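Local coordinates for IMPACT family member YigZ (Escherichia coli, PDB 1VI7), which is of uncertain function but probably binds guanine ribonucleotides and may act as a ribonucleoside triphosphatase, at residues F25-A30 with N125-Q130; G159-K164 with V185-A190. One frame throughout, in Å; residues are numbered along the deposited sequence.

How the contacts relate
YigZ illustrates how a two-domain chain can be built from separate units, each closed by its own contact. From the N terminus, strand 23-31 enters a five-stranded antiparallel sheet, and contact 1 closes a loop of 94 residues between 25-30 and 125-130, where the end of helix 113-128 lies over the strand. The chain then goes on through strand 140-146 and helix 151-160, and contact 2 closes a much shorter loop of 20 residues, mostly strand, by joining the end of that helix to the start of helix 185-196. The contacts follow one another without nesting or crossing. The centres of contacts 1 and 2 lie about 39 Å apart, on opposite sides of the chain's centre, one in the UPF0029 region and one in the DUF1949 region.

Contact 1 of 2, residues F25-A30 with N125-Q130; sequences FITMLA and NQALRQ
Thr27 on strand 23-31 and Ala127 near the C-terminal end of helix 113-128 bring the two backbones nearest, their CA atoms 6.8 Å apart. The contact is wholly apolar and centres on the small side chain of Ala127, whose CB points at the strand. Leu29 receives it with both prongs of its fork: CD1 lies 3.4 Å from Ala127 CB and CD2 3.9 Å from the same methyl. Thr27 adds a looser touch of CG2 on Ala127 CB at 4.0 Å, made by the branch that stands anti to its backbone N. This is a helix laid on one face of an antiparallel sheet, within the UPF0029 region, whose clan assignment suggests kinship with the S5-like folds. Alternation along the strand sends Thr27 and Leu29 to the helix while Met28 points away from it. Leu29 also reaches the next residue, Leu128, through CD2, which meets Leu128 CD2 at 3.4 Å, the two side chains crossing at about a right angle. Neighbouring strands complete the setting: Val16 of strand 14-20 touches Ala127, and Ile98 and Ala100 of strand 98-105 touch Leu29. One turn back along the helix, Val124 packs on Thr27.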
loop_
_atom_site.group_PDB
_atom_site.type_symbol
_atom_site.label_atom_id
_atom_site.label_comp_id
_atom_site.label_asym_id
_atom_site.label_seq_id
_atom_site.Cartn_x
_atom_site.Cartn_y
_atom_site.Cartn_z
ATOM N N PHE A 25 -3.042 -17.206 18.738
ATOM C CA PHE A 25 -2.979 -16.540 17.457
ATOM C C PHE A 25 -3.354 -15.058 17.531
ATOM O O PHE A 25 -4.528 -14.703 17.748
ATOM C CB PHE A 25 -3.871 -17.244 16.453
ATOM C CG PHE A 25 -3.679 -18.714 16.267
ATOM C CD1 PHE A 25 -4.457 -19.623 16.968
ATOM C CD2 PHE A 25 -2.767 -19.204 15.332
ATOM C CE1 PHE A 25 -4.330 -20.984 16.773
ATOM C CE2 PHE A 25 -2.629 -20.553 15.140
ATOM C CZ PHE A 25 -3.403 -21.443 15.855
ATOM N N ILE A 26 -2.407 -14.205 17.172
ATOM C CA ILE A 26 -2.550 -12.787 17.178
ATOM C C ILE A 26 -2.308 -12.165 15.808
ATOM O O ILE A 26 -1.189 -11.910 15.406
ATOM C CB ILE A 26 -1.608 -12.088 18.180
ATOM N N THR A 27 -3.424 -11.828 15.157
ATOM C CA THR A 27 -3.434 -11.187 13.860
ATOM C C THR A 27 -3.214 -9.691 14.001
ATOM O O THR A 27 -3.777 -9.109 14.935
ATOM C CB THR A 27 -4.797 -11.370 13.151
ATOM O OG1 THR A 27 -5.148 -12.757 13.272
ATOM C CG2 THR A 27 -4.658 -11.000 11.673
ATOM N N MET A 28 -2.395 -9.124 13.147
ATOM C CA MET A 28 -2.090 -7.705 13.181
ATOM C C MET A 28 -2.077 -7.162 11.753
ATOM O O MET A 28 -1.450 -7.706 10.856
ATOM C CB MET A 28 -0.749 -7.460 13.878
ATOM C CG MET A 28 -0.724 -7.909 15.342
ATOM S SD MET A 28 0.929 -7.872 16.080
ATOM C CE MET A 28 1.375 -6.165 15.717
ATOM N N LEU A 29 -2.991 -6.245 11.487
ATOM C CA LEU A 29 -3.151 -5.553 10.215
ATOM C C LEU A 29 -2.483 -4.170 10.322
ATOM O O LEU A 29 -2.193 -3.783 11.468
ATOM C CB LEU A 29 -4.653 -5.309 9.940
ATOM C CG LEU A 29 -5.385 -6.362 9.140
ATOM C CD1 LEU A 29 -5.182 -7.729 9.752
ATOM C CD2 LEU A 29 -6.866 -6.049 8.979
ATOM N N ALA A 30 -2.345 -3.453 9.227
ATOM C CA ALA A 30 -1.712 -2.146 9.216
ATOM C C ALA A 30 -1.577 -1.601 7.804
ATOM O O ALA A 30 -1.526 -2.395 6.872
ATOM C CB ALA A 30 -0.279 -2.316 9.774
ATOM N N ASN A 125 -9.768 -12.633 8.812
ATOM C CA ASN A 125 -11.170 -12.303 8.703
ATOM C C ASN A 125 -11.698 -11.479 9.871
ATOM O O ASN A 125 -12.483 -10.551 9.660
ATOM C CB ASN A 125 -11.981 -13.619 8.594
ATOM C CG ASN A 125 -13.434 -13.296 8.263
ATOM O OD1 ASN A 125 -14.186 -12.976 9.182
ATOM N ND2 ASN A 125 -13.733 -13.284 6.980
ATOM N N GLN A 126 -11.324 -11.803 11.095
ATOM C CA GLN A 126 -11.849 -11.128 12.265
ATOM C C GLN A 126 -11.353 -9.689 12.357
ATOM O O GLN A 126 -12.066 -8.767 12.726
ATOM C CB GLN A 126 -11.453 -11.874 13.540
ATOM C CG GLN A 126 -12.106 -13.230 13.710
ATOM C CD GLN A 126 -13.610 -13.133 13.487
ATOM O OE1 GLN A 126 -14.148 -13.932 12.718
ATOM N NE2 GLN A 126 -14.199 -12.070 14.027
ATOM N N ALA A 127 -10.052 -9.562 12.096
ATOM C CA ALA A 127 -9.320 -8.310 12.160
ATOM C C ALA A 127 -9.949 -7.307 11.187
ATOM O O ALA A 127 -10.174 -6.144 11.467
ATOM C CB ALA A 127 -7.877 -8.555 11.732
ATOM N N LEU A 128 -10.247 -7.881 10.015
ATOM C CA LEU A 128 -10.869 -7.186 8.918
ATOM C C LEU A 128 -12.200 -6.611 9.295
ATOM O O LEU A 128 -12.494 -5.488 8.870
ATOM C CB LEU A 128 -10.902 -8.023 7.656
ATOM C CG LEU A 128 -9.520 -8.213 7.006
ATOM C CD1 LEU A 128 -9.592 -9.240 5.911
ATOM C CD2 LEU A 128 -8.962 -6.880 6.500
ATOM N N ARG A 129 -12.939 -7.237 10.194
ATOM C CA ARG A 129 -14.193 -6.713 10.701
ATOM C C ARG A 129 -13.939 -5.453 11.534
ATOM O O ARG A 129 -14.905 -4.756 11.868
ATOM C CB ARG A 129 -14.971 -7.703 11.541
ATOM C CG ARG A 129 -15.661 -8.856 10.922
ATOM C CD ARG A 129 -16.055 -9.904 11.970
ATOM N NE ARG A 129 -16.190 -11.229 11.373
ATOM C CZ ARG A 129 -17.168 -11.580 10.546
ATOM N NH1 ARG A 129 -17.211 -12.805 10.022
ATOM N NH2 ARG A 129 -18.146 -10.721 10.251
ATOM N N GLN A 130 -12.756 -5.216 12.043
ATOM C CA GLN A 130 -12.526 -3.995 12.826
ATOM C C GLN A 130 -11.667 -2.968 12.106
ATOM O O GLN A 130 -11.301 -1.952 12.709
ATOM C CB GLN A 130 -11.919 -4.366 14.192
ATOM C CG GLN A 130 -12.644 -5.500 14.866
ATOM C CD GLN A 130 -12.146 -5.963 16.204
ATOM O OE1 GLN A 130 -12.403 -7.134 16.549
ATOM N NE2 GLN A 130 -11.479 -5.106 16.978
#

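Contact 2 of 2, residues G159-K164 with V185-A190; sequences GQCDGK and VAEFSA
Cys161 directs its thiol at helix 185-196, where the sulfur meets two consecutive residues, Glu187 and Phe188. Against Phe188 it approaches the edge of the ring rather than a face: SG is 5.4 Å from the centroid of the Phe188 ring, on a line 77° off the ring normal. Its nearest ring atom is Phe188 CD2, 4.1 Å from Cys161 SG, so this is an edge-on sulfur-aromatic contact. The ring is carried out from the helix by CG standing anti to the backbone N (chi1 -178°), and Leu202 packs on the same side chain. In the C-terminal part of the chain, which includes the DUF1949 region, the elements follow the order βαββαβ and the sheet order is 2-3-1-4, the pattern of a ferredoxin-like fold; the contact joins the end of its first helix to the first turn of its second. Helix 151-160 finishes in a Schellman motif just past Cys161, with Asp162 as the positive-phi C-prime residue (phi 59°) and a weak bond from Asp162 N to Gly159 O. Glu187, partly exposed, reaches the same thiol. Its chain is extended beyond CG, which brings OE1 to 3.6 Å from Cys161 SG; the same oxygen also has a long, weak ion pair with Lys191. Beside the contact, Asp162 OD2 forms a salt bridge to Lys184, which precedes the second helix and also touches Cys161.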
loop_
_atom_site.group_PDB
_atom_site.type_symbol
_atom_site.label_atom_id
_atom_site.label_comp_id
_atom_site.label_asym_id
_atom_site.label_seq_id
_atom_site.Cartn_x
_atom_site.Cartn_y
_atom_site.Cartn_z
ATOM N N GLY A 159 3.164 22.896 -5.849
ATOM C CA GLY A 159 2.849 22.723 -4.464
ATOM C C GLY A 159 1.550 23.381 -4.056
ATOM O O GLY A 159 0.861 22.909 -3.131
ATOM N N GLN A 160 1.150 24.462 -4.733
ATOM C CA GLN A 160 -0.112 25.106 -4.442
ATOM C C GLN A 160 -1.281 24.262 -4.950
ATOM O O GLN A 160 -2.423 24.624 -4.691
ATOM C CB GLN A 160 -0.236 26.486 -5.081
ATOM C CG GLN A 160 0.555 27.567 -4.367
ATOM C CD GLN A 160 1.040 28.605 -5.359
ATOM O OE1 GLN A 160 0.234 29.179 -6.091
ATOM N NE2 GLN A 160 2.353 28.814 -5.396
ATOM N N CYS A 161 -1.012 23.356 -5.869
ATOM C CA CYS A 161 -2.063 22.509 -6.415
ATOM C C CYS A 161 -1.914 21.096 -5.903
ATOM O O CYS A 161 -2.328 20.138 -6.546
ATOM C CB CYS A 161 -2.073 22.539 -7.944
ATOM S SG CYS A 161 -2.424 24.170 -8.600
ATOM N N ASP A 162 -1.249 20.978 -4.749
ATOM C CA ASP A 162 -1.076 19.651 -4.155
ATOM C C ASP A 162 -0.339 18.758 -5.154
ATOM O O ASP A 162 -0.702 17.608 -5.278
ATOM C CB ASP A 162 -2.434 19.018 -3.855
ATOM C CG ASP A 162 -3.243 19.818 -2.843
ATOM O OD1 ASP A 162 -2.650 20.351 -1.880
ATOM O OD2 ASP A 162 -4.458 19.969 -3.062
ATOM N N GLY A 163 0.630 19.335 -5.848
ATOM C CA GLY A 163 1.426 18.651 -6.825
ATOM C C GLY A 163 2.805 18.353 -6.235
ATOM O O GLY A 163 3.254 19.008 -5.307
ATOM N N LYS A 164 3.467 17.415 -6.867
ATOM C CA LYS A 164 4.778 16.928 -6.449
ATOM C C LYS A 164 5.601 16.638 -7.717
ATOM O O LYS A 164 5.138 16.062 -8.709
ATOM C CB LYS A 164 4.642 15.644 -5.630
ATOM C CG LYS A 164 5.584 15.446 -4.478
ATOM C CD LYS A 164 7.034 15.646 -4.849
ATOM C CE LYS A 164 7.982 14.860 -3.959
ATOM N NZ LYS A 164 8.456 13.615 -4.628
ATOM N N VAL A 185 -5.527 19.787 -12.442
ATOM C CA VAL A 185 -4.792 19.925 -13.681
ATOM C C VAL A 185 -5.136 21.175 -14.463
ATOM O O VAL A 185 -4.274 21.876 -14.999
ATOM C CB VAL A 185 -5.041 18.683 -14.561
ATOM C CG1 VAL A 185 -6.544 18.529 -14.839
ATOM C CG2 VAL A 185 -4.278 18.695 -15.859
ATOM N N ALA A 186 -6.419 21.479 -14.588
ATOM C CA ALA A 186 -6.906 22.628 -15.330
ATOM C C ALA A 186 -6.539 23.918 -14.614
ATOM O O ALA A 186 -6.248 24.928 -15.224
ATOM C CB ALA A 186 -8.407 22.531 -15.471
ATOM N N GLU A 187 -6.578 23.868 -13.286
ATOM C CA GLU A 187 -6.234 25.053 -12.506
ATOM C C GLU A 187 -4.715 25.271 -12.603
ATOM O O GLU A 187 -4.271 26.411 -12.660
ATOM C CB GLU A 187 -6.670 24.965 -11.052
ATOM C CG GLU A 187 -6.104 26.095 -10.188
ATOM C CD GLU A 187 -5.973 25.718 -8.729
ATOM O OE1 GLU A 187 -5.207 26.385 -7.997
ATOM O OE2 GLU A 187 -6.655 24.735 -8.339
ATOM N N PHE A 188 -3.980 24.179 -12.637
ATOM C CA PHE A 188 -2.533 24.203 -12.739
ATOM C C PHE A 188 -2.124 24.703 -14.122
ATOM O O PHE A 188 -1.274 25.563 -14.240
ATOM C CB PHE A 188 -1.983 22.787 -12.506
ATOM C CG PHE A 188 -0.490 22.703 -12.541
ATOM C CD1 PHE A 188 0.153 21.985 -13.543
ATOM C CD2 PHE A 188 0.275 23.376 -11.606
ATOM C CE1 PHE A 188 1.529 21.870 -13.558
ATOM C CE2 PHE A 188 1.657 23.291 -11.623
ATOM C CZ PHE A 188 2.272 22.517 -12.585
ATOM N N SER A 189 -2.745 24.164 -15.157
ATOM C CA SER A 189 -2.440 24.571 -16.518
ATOM C C SER A 189 -2.669 26.076 -16.628
ATOM O O SER A 189 -1.764 26.791 -17.068
ATOM C CB SER A 189 -3.262 23.811 -17.540
ATOM O OG SER A 189 -2.912 22.457 -17.684
ATOM N N ALA A 190 -3.832 26.550 -16.204
ATOM C CA ALA A 190 -4.126 27.986 -16.235
ATOM C C ALA A 190 -3.045 28.757 -15.488
ATOM O O ALA A 190 -2.391 29.656 -16.017
ATOM C CB ALA A 190 -5.472 28.273 -15.617
#